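Local coordinates for protein diol-dehydratase (Roseburia inulinivorans, PDB 5I2A) that probably dehydrates 1,2-propanediol as a B12-independent glycyl radical enzyme of the lyase class, at residues 381-386 against 408-413; 753-758 against 786-791. All coordinates share one frame; numbering follows the deposited sequence.

Contact 1: residues 381-386 against 408-413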
loop_
_atom_site.group_PDB
_atom_site.type_symbol
_atom_site.label_atom_id
_atom_site.label_comp_id
_atom_site.label_asym_id
_atom_site.label_seq_id
_atom_site.Cartn_x
_atom_site.Cartn_y
_atom_site.Cartn_z
ATOM N N LEU A 381 17.466 -9.797 -32.511
ATOM C CA LEU A 381 16.647 -9.765 -33.711
ATOM C C LEU A 381 15.810 -11.030 -33.873
ATOM O O LEU A 381 16.290 -12.151 -33.721
ATOM C CB LEU A 381 17.519 -9.564 -34.951
ATOM C CG LEU A 381 16.751 -9.353 -36.247
ATOM C CD1 LEU A 381 16.028 -8.022 -36.207
ATOM C CD2 LEU A 381 17.704 -9.416 -37.445
ATOM N N SER A 382 14.549 -10.829 -34.200
ATOM C CA SER A 382 13.626 -11.932 -34.361
ATOM C C SER A 382 12.833 -11.811 -35.654
ATOM O O SER A 382 12.694 -10.723 -36.213
ATOM C CB SER A 382 12.675 -11.979 -33.168
ATOM O OG SER A 382 13.389 -12.158 -31.975
ATOM N N ILE A 383 12.284 -12.923 -36.116
ATOM C CA ILE A 383 11.372 -12.868 -37.239
ATOM C C ILE A 383 10.111 -13.683 -36.948
ATOM O O ILE A 383 10.172 -14.781 -36.393
ATOM C CB ILE A 383 12.054 -13.355 -38.550
ATOM C CG1 ILE A 383 11.091 -13.231 -39.735
ATOM C CG2 ILE A 383 12.594 -14.785 -38.393
ATOM C CD1 ILE A 383 11.784 -13.359 -41.100
ATOM N N ARG A 384 8.965 -13.108 -37.279
ATOM C CA ARG A 384 7.708 -13.824 -37.200
ATOM C C ARG A 384 7.474 -14.578 -38.506
ATOM O O ARG A 384 7.407 -13.977 -39.565
ATOM C CB ARG A 384 6.547 -12.863 -36.925
ATOM C CG ARG A 384 6.461 -12.385 -35.491
ATOM C CD ARG A 384 5.305 -11.400 -35.286
ATOM N NE ARG A 384 4.058 -11.865 -35.889
ATOM C CZ ARG A 384 2.904 -11.207 -35.807
ATOM N NH1 ARG A 384 2.824 -10.063 -35.129
ATOM N NH2 ARG A 384 1.831 -11.691 -36.409
ATOM N N VAL A 385 7.366 -15.897 -38.410
ATOM C CA VAL A 385 7.090 -16.756 -39.550
ATOM C C VAL A 385 5.603 -17.135 -39.572
ATOM O O VAL A 385 5.046 -17.533 -38.545
ATOM C CB VAL A 385 7.941 -18.048 -39.499
ATOM C CG1 VAL A 385 7.634 -18.967 -40.691
ATOM C CG2 VAL A 385 9.414 -17.714 -39.438
ATOM N N TRP A 386 4.961 -16.985 -40.727
ATOM C CA TRP A 386 3.592 -17.475 -40.910
ATOM C C TRP A 386 3.433 -18.027 -42.326
ATOM O O TRP A 386 4.334 -17.885 -43.148
ATOM C CB TRP A 386 2.562 -16.374 -40.605
ATOM C CG TRP A 386 2.415 -15.316 -41.649
ATOM C CD1 TRP A 386 3.344 -14.393 -42.026
ATOM C CD2 TRP A 386 1.245 -15.045 -42.423
ATOM N NE1 TRP A 386 2.832 -13.577 -43.000
ATOM C CE2 TRP A 386 1.542 -13.954 -43.261
ATOM C CE3 TRP A 386 -0.028 -15.624 -42.490
ATOM C CZ2 TRP A 386 0.616 -13.427 -44.164
ATOM C CZ3 TRP A 386 -0.952 -15.103 -43.393
ATOM C CH2 TRP A 386 -0.623 -14.015 -44.214
ATOM N N PRO A 408 18.169 -14.147 -37.234
ATOM C CA PRO A 408 17.211 -13.842 -36.170
ATOM C C PRO A 408 16.792 -15.134 -35.515
ATOM O O PRO A 408 17.128 -16.191 -36.041
ATOM C CB PRO A 408 16.045 -13.204 -36.911
ATOM C CG PRO A 408 16.089 -13.876 -38.275
ATOM C CD PRO A 408 17.538 -14.173 -38.566
ATOM N N ALA A 409 16.101 -15.059 -34.387
ATOM C CA ALA A 409 15.372 -16.212 -33.878
ATOM C C ALA A 409 14.043 -16.294 -34.638
ATOM O O ALA A 409 13.514 -15.267 -35.053
ATOM C CB ALA A 409 15.135 -16.097 -32.371
ATOM N N TYR A 410 13.524 -17.508 -34.805
ATOM C CA TYR A 410 12.339 -17.765 -35.618
ATOM C C TYR A 410 11.139 -18.143 -34.741
ATOM O O TYR A 410 11.239 -19.049 -33.918
ATOM C CB TYR A 410 12.629 -18.885 -36.645
ATOM C CG TYR A 410 13.742 -18.517 -37.617
ATOM C CD1 TYR A 410 15.083 -18.629 -37.251
ATOM C CD2 TYR A 410 13.450 -18.041 -38.887
ATOM C CE1 TYR A 410 16.108 -18.273 -38.134
ATOM C CE2 TYR A 410 14.461 -17.677 -39.772
ATOM C CZ TYR A 410 15.785 -17.794 -39.391
ATOM O OH TYR A 410 16.780 -17.427 -40.256
ATOM N N TYR A 411 10.012 -17.457 -34.937
ATOM C CA TYR A 411 8.806 -17.654 -34.123
ATOM C C TYR A 411 7.591 -17.993 -34.990
ATOM O O TYR A 411 7.395 -17.428 -36.057
ATOM C CB TYR A 411 8.523 -16.410 -33.267
ATOM C CG TYR A 411 9.681 -16.104 -32.326
ATOM C CD1 TYR A 411 9.736 -16.660 -31.045
ATOM C CD2 TYR A 411 10.740 -15.310 -32.743
ATOM C CE1 TYR A 411 10.806 -16.409 -30.199
ATOM C CE2 TYR A 411 11.819 -15.047 -31.902
ATOM C CZ TYR A 411 11.849 -15.598 -30.636
ATOM O OH TYR A 411 12.927 -15.345 -29.835
ATOM N N ASN A 412 6.778 -18.918 -34.500
ATOM C CA ASN A 412 5.658 -19.446 -35.266
ATOM C C ASN A 412 4.316 -18.762 -34.944
ATOM O O ASN A 412 3.636 -19.123 -33.979
ATOM C CB ASN A 412 5.577 -20.958 -35.025
ATOM C CG ASN A 412 4.504 -21.640 -35.863
ATOM O OD1 ASN A 412 3.921 -21.036 -36.753
ATOM N ND2 ASN A 412 4.249 -22.910 -35.574
ATOM N N ASP A 413 3.949 -17.781 -35.759
ATOM C CA ASP A 413 2.621 -17.144 -35.698
ATOM C C ASP A 413 1.476 -18.120 -35.465
ATOM O O ASP A 413 0.583 -17.863 -34.652
ATOM C CB ASP A 413 2.317 -16.388 -36.997
ATOM C CG ASP A 413 2.890 -14.986 -37.019
ATOM O OD1 ASP A 413 3.857 -14.722 -36.287
ATOM O OD2 ASP A 413 2.371 -14.139 -37.779
#
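R384 and D413 meet in a side-on salt bridge, two nitrogens gripping two oxygens. R384 NE lies 2.9 Å from D413 OD1, on the syn side of the carboxylate; D413 OD2, 2.9 Å from R384 NH2, lies in the guanidinium plane, but NH2 approaches it from above the carboxylate plane. A bend at chi3 (47°) turns the long arginine chain so that NE and NH2 face the acid, and the two flat groups are inclined by 52°. NH2 also binds the carbonyl of R431, while Y433 and Q352 share the carboxylate. A leucine in place of R384 would probably leave the buried D413 carboxylate without its countercharge.

Five backbone hydrogen bonds join the two segments, from A409 N to L381 O up to D413 N to V385 O.

Apolar packing gathers on the face of I383, V385 and Y410. The branched methyl I383 CG2 lies 3.4 Å from Y410 CD2 and 3.6 Å from P408 CG, while V385 CG2 meets the tyrosine ring at its edge. On the other face, small S382 lets Y411 CE2 approach its OG, which bonds N346.

Parallel strands joined through helix 391-402, which packs on P408 and Y410, make a beta-alpha-beta unit, consistent with the alpha/beta barrel of glycyl radical enzymes.

Contact 2: residues 753-758 against 786-791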
loop_
_atom_site.group_PDB
_atom_site.type_symbol
_atom_site.label_atom_id
_atom_site.label_comp_id
_atom_site.label_asym_id
_atom_site.label_seq_id
_atom_site.Cartn_x
_atom_site.Cartn_y
_atom_site.Cartn_z
ATOM N N THR A 753 8.464 -21.260 -25.474
ATOM C CA THR A 753 9.446 -22.342 -25.385
ATOM C C THR A 753 10.654 -22.043 -26.271
ATOM O O THR A 753 10.578 -21.251 -27.206
ATOM C CB THR A 753 8.848 -23.724 -25.775
ATOM O OG1 THR A 753 8.582 -23.772 -27.180
ATOM C CG2 THR A 753 7.554 -23.997 -25.011
ATOM N N LEU A 754 11.780 -22.670 -25.968
ATOM C CA LEU A 754 13.003 -22.416 -26.712
ATOM C C LEU A 754 13.629 -23.709 -27.235
ATOM O O LEU A 754 13.941 -24.622 -26.465
ATOM C CB LEU A 754 14.018 -21.663 -25.840
ATOM C CG LEU A 754 15.356 -21.333 -26.520
ATOM C CD1 LEU A 754 15.900 -19.986 -26.020
ATOM C CD2 LEU A 754 16.389 -22.418 -26.280
ATOM N N PHE A 755 13.849 -23.749 -28.541
ATOM C CA PHE A 755 14.491 -24.891 -29.196
ATOM C C PHE A 755 15.784 -24.423 -29.879
ATOM O O PHE A 755 15.743 -23.759 -30.919
ATOM C CB PHE A 755 13.527 -25.536 -30.207
ATOM C CG PHE A 755 14.020 -26.839 -30.823
ATOM C CD1 PHE A 755 15.167 -27.482 -30.359
ATOM C CD2 PHE A 755 13.321 -27.412 -31.881
ATOM C CE1 PHE A 755 15.599 -28.675 -30.932
ATOM C CE2 PHE A 755 13.747 -28.607 -32.464
ATOM C CZ PHE A 755 14.891 -29.240 -31.984
ATOM N N ASN A 756 16.913 -24.759 -29.263
ATOM C CA ASN A 756 18.244 -24.547 -29.840
ATOM C C ASN A 756 18.654 -25.656 -30.785
ATOM O O ASN A 756 18.507 -26.828 -30.460
ATOM C CB ASN A 756 19.312 -24.474 -28.746
ATOM C CG ASN A 756 19.571 -23.071 -28.256
ATOM O OD1 ASN A 756 19.419 -22.097 -28.993
ATOM N ND2 ASN A 756 19.978 -22.963 -26.995
ATOM N N MET A 757 19.231 -25.288 -31.925
ATOM C CA MET A 757 19.903 -26.269 -32.763
ATOM C C MET A 757 21.221 -25.709 -33.307
ATOM O O MET A 757 21.330 -24.515 -33.569
ATOM C CB MET A 757 18.978 -26.713 -33.900
ATOM C CG MET A 757 19.526 -27.844 -34.739
ATOM S SD MET A 757 18.369 -28.467 -35.973
ATOM C CE MET A 757 17.301 -29.492 -34.980
ATOM N N LYS A 758 22.229 -26.564 -33.449
ATOM C CA LYS A 758 23.504 -26.133 -34.022
ATOM C C LYS A 758 23.742 -26.839 -35.362
ATOM O O LYS A 758 23.677 -28.065 -35.447
ATOM C CB LYS A 758 24.661 -26.391 -33.041
ATOM C CG LYS A 758 26.052 -26.012 -33.574
ATOM C CD LYS A 758 27.108 -25.938 -32.454
ATOM C CE LYS A 758 27.246 -27.269 -31.761
ATOM N NZ LYS A 758 28.234 -27.263 -30.641
ATOM N N MET A 786 6.938 -24.011 -31.502
ATOM C CA MET A 786 6.733 -22.571 -31.343
ATOM C C MET A 786 7.907 -21.703 -31.830
ATOM O O MET A 786 7.719 -20.588 -32.313
ATOM C CB MET A 786 6.433 -22.259 -29.870
ATOM C CG MET A 786 6.168 -20.783 -29.586
ATOM S SD MET A 786 5.830 -20.407 -27.850
ATOM C CE MET A 786 4.375 -21.412 -27.561
ATOM N N HIS A 787 9.116 -22.219 -31.689
ATOM C CA HIS A 787 10.308 -21.407 -31.859
ATOM C C HIS A 787 11.534 -22.243 -32.194
ATOM O O HIS A 787 11.680 -23.353 -31.695
ATOM C CB HIS A 787 10.578 -20.604 -30.583
ATOM C CG HIS A 787 12.009 -20.205 -30.433
ATOM N ND1 HIS A 787 12.964 -21.047 -29.900
ATOM C CD2 HIS A 787 12.663 -19.079 -30.797
ATOM C CE1 HIS A 787 14.137 -20.444 -29.919
ATOM N NE2 HIS A 787 13.982 -19.246 -30.457
ATOM N N MET A 788 12.412 -21.699 -33.035
ATOM C CA MET A 788 13.711 -22.315 -33.314
ATOM C C MET A 788 14.769 -21.250 -33.514
ATOM O O MET A 788 14.478 -20.171 -34.032
ATOM C CB MET A 788 13.671 -23.201 -34.562
ATOM C CG MET A 788 13.170 -24.604 -34.352
ATOM S SD MET A 788 13.430 -25.621 -35.837
ATOM C CE MET A 788 14.956 -26.483 -35.445
ATOM N N GLN A 789 16.003 -21.568 -33.137
ATOM C CA GLN A 789 17.131 -20.673 -33.385
ATOM C C GLN A 789 18.429 -21.470 -33.508
ATOM O O GLN A 789 18.537 -22.577 -32.986
ATOM C CB GLN A 789 17.257 -19.642 -32.274
ATOM C CG GLN A 789 17.549 -20.285 -30.936
ATOM C CD GLN A 789 17.502 -19.301 -29.770
ATOM O OE1 GLN A 789 18.272 -19.429 -28.822
ATOM N NE2 GLN A 789 16.607 -18.318 -29.843
ATOM N N PHE A 790 19.411 -20.886 -34.185
ATOM C CA PHE A 790 20.538 -21.656 -34.687
ATOM C C PHE A 790 21.898 -21.022 -34.472
ATOM O O PHE A 790 22.111 -19.845 -34.771
ATOM C CB PHE A 790 20.369 -21.904 -36.185
ATOM C CG PHE A 790 19.069 -22.553 -36.546
ATOM C CD1 PHE A 790 17.924 -21.792 -36.715
ATOM C CD2 PHE A 790 19.002 -23.913 -36.746
ATOM C CE1 PHE A 790 16.729 -22.390 -37.057
ATOM C CE2 PHE A 790 17.817 -24.510 -37.094
ATOM C CZ PHE A 790 16.681 -23.744 -37.251
ATOM N N ASN A 791 22.815 -21.826 -33.955
ATOM C CA ASN A 791 24.237 -21.584 -34.144
ATOM C C ASN A 791 24.629 -22.152 -35.493
ATOM O O ASN A 791 24.118 -23.196 -35.900
ATOM C CB ASN A 791 25.073 -22.243 -33.049
ATOM C CG ASN A 791 25.305 -21.338 -31.872
ATOM O OD1 ASN A 791 25.845 -20.238 -32.017
ATOM N ND2 ASN A 791 24.875 -21.786 -30.689
HETATM O O HOH W 1 9.999 -24.238 -29.720
HETATM O O HOH W 2 21.015 -22.181 -31.250
HETATM O O HOH W 3 22.986 -23.966 -30.537
#
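Q789 O is held by two donors: M757 N at 3.0 Å and water 2, which donates a hydrogen bond to it at 3.1 Å. The same water also donates to N756 OD1, although it has more acceptors in reach than protons to offer. N756 suits this place because its amide serves both roles, its ND2 bonding D721 and the carbonyl of V815, close to G817, the predicted radical site.

Further up the chain, before strand 756-758 begins, the imidazole of H787 stands in for a backbone acceptor. Its ND1 accepts a hydrogen bond from F755 N (3.2 Å), nearly straight (167°) and in the ring plane. With CG anti to the backbone N (chi1 156°), the ring reaches across to F755, and L754 CG packs on its CE1 at 3.7 Å.

The strands run parallel as the two arms of a beta-alpha-beta unit whose helix, 766-781, lies over the face of M757 and F790. Flexible, polarisable methionines fill this face between aromatic rings: M788 CG lies 3.7 Å from F755 CD2, and its sulfur makes an oblique Met-aromatic contact with that ring. M757 SD does likewise with F790. Between the two methionines the methyls touch, M757 CE to M788 CE at 3.8 Å, while F790 also meets F773 of the helix edge-to-face.

How the contacts relate
Following the chain, contact 1 comes first: strand 380-385 leads through helix 391-402 back to strand 409-412, closing a short loop. More than three hundred residues later contact 2 does the same, from strand 756-759 through helix 766-781 to strand 787-792. The loops are in series, neither nesting nor crossing. In space they adjoin, their centres about 11 Å apart, because the second strands of both units are antiparallel neighbours in one sheet, where Y410 N lies 2.9 Å from M788 O and N412 N 2.9 Å from M786 O. Segments from the pyruvate formate lyase-like and glycine radical ranges are thus tied into one sheet, with helix 766-781 packed against both.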